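Local coordinates for protein peptidase (Yersinia bercovieri, PDB 5NYW) that is of unknown function but, as an ancestral proteasome beta-subunit of the Ntn-hydrolase family, probably hydrolyses peptide or other amide bonds within a multimeric assembly, at residues Q170-Q173 / C174-I177. Numbering follows the deposited sequence.
Sequences QAMQ and CALI
Met-172 SD reaches both Leu-176 and Ala-175, one turn further along helix 168-185. The methionine's CG stands opposite the backbone N (chi1 178°), and the one turn about CB-CG (chi2 54°) sets SD beside the next turn, where it lies 4.4 Å from CG of Leu-176. The same sulfur is also 4.4 Å from CB of Ala-175, so it sits loosely beside both residues. Leu-176 leans back toward the preceding turn: its branch carbon CG comes within 3.3 Å of the Met-172 carbonyl O. Leu-176 N donates to this O at 2.9 Å, in a moderately bent bond. A similar pairing follows one residue on. Ile-177 carries CG1 anti to its carbonyl carbon (chi1 -63°), which places CG1 3.5 Å from the O of Gln-173, while Ile-177 N bonds to that oxygen at 3.1 Å. Cys-174 N to Gln-170 O and Ala-175 N to Ala-171 O complete four consecutive i to i+4 bonds of a regular alpha-helix.

The side chains fan out to different neighbours. Ala-171, Cys-174 and Ala-175 meet Met-6 of strand 2-7, and Cys-174 also packs on helix 155-161; Leu-176 and Ile-177 pack on helix 216-234, where Gln-173 NE2 is hydrogen-bonded to the hydroxyl of Tyr-217. Met-172 packs on Leu-241 and Ile-177 on Leu-236 of a second subunit, against which Gln-170 and Gln-173 also pack.

Within the turn, then, polar cohesion comes from the backbone; the sulfur contacts are loose and apolar, while Leu-176 and Ile-177 rest hydrocarbon against carbonyl oxygens already used as acceptors. With these four N-H groups and four carbonyls paired, the helix can turn hydrocarbon and sulfur to strand 2-7 and helix 155-161.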
# COMPACT_ATOMS: atom_id res chain seq x y z
N GLN L 170 -47.53 23.33 23.37
CA GLN L 170 -47.67 23.76 21.99
C GLN L 170 -46.67 23.03 21.09
O GLN L 170 -46.95 22.78 19.92
CB GLN L 170 -47.48 25.27 21.86
CG GLN L 170 -48.56 26.11 22.50
CD GLN L 170 -48.42 27.57 22.09
OE1 GLN L 170 -47.41 27.97 21.50
NE2 GLN L 170 -49.43 28.37 22.39
N ALA L 171 -45.49 22.71 21.63
CA ALA L 171 -44.51 21.93 20.88
C ALA L 171 -45.00 20.52 20.58
O ALA L 171 -44.87 20.02 19.47
CB ALA L 171 -43.21 21.87 21.63
N MET L 172 -45.59 19.89 21.58
CA MET L 172 -46.14 18.57 21.36
C MET L 172 -47.30 18.65 20.36
O MET L 172 -47.40 17.81 19.47
CB MET L 172 -46.60 17.94 22.67
CG MET L 172 -47.22 16.56 22.46
SD MET L 172 -46.14 15.41 21.55
CE MET L 172 -44.88 15.09 22.77
N GLN L 173 -48.12 19.69 20.48
CA GLN L 173 -49.21 19.91 19.51
C GLN L 173 -48.68 20.05 18.09
O GLN L 173 -49.21 19.44 17.16
CB GLN L 173 -50.02 21.17 19.84
CG GLN L 173 -51.00 21.00 20.96
CD GLN L 173 -51.74 22.28 21.29
OE1 GLN L 173 -51.19 23.37 21.23
NE2 GLN L 173 -53.03 22.15 21.61
N CYS L 174 -47.61 20.81 17.95
CA CYS L 174 -46.97 20.99 16.66
C CYS L 174 -46.47 19.65 16.11
O CYS L 174 -46.70 19.34 14.94
CB CYS L 174 -45.83 22.00 16.80
SG CYS L 174 -44.85 22.23 15.32
N ALA L 175 -45.82 18.84 16.95
CA ALA L 175 -45.36 17.51 16.55
C ALA L 175 -46.51 16.62 16.07
O ALA L 175 -46.37 15.93 15.06
CB ALA L 175 -44.60 16.82 17.70
N LEU L 176 -47.65 16.65 16.77
CA LEU L 176 -48.82 15.83 16.41
C LEU L 176 -49.41 16.20 15.04
O LEU L 176 -49.82 15.32 14.27
CB LEU L 176 -49.92 15.94 17.47
CG LEU L 176 -49.54 15.33 18.82
CD1 LEU L 176 -50.63 15.55 19.86
CD2 LEU L 176 -49.21 13.86 18.66
N ILE L 177 -49.47 17.50 14.74
CA ILE L 177 -49.94 17.95 13.44
C ILE L 177 -48.94 17.56 12.34
O ILE L 177 -49.33 17.11 11.26
CB ILE L 177 -50.18 19.48 13.43
CG1 ILE L 177 -51.29 19.84 14.43
CG2 ILE L 177 -50.55 19.98 12.03
CD1 ILE L 177 -51.37 21.31 14.74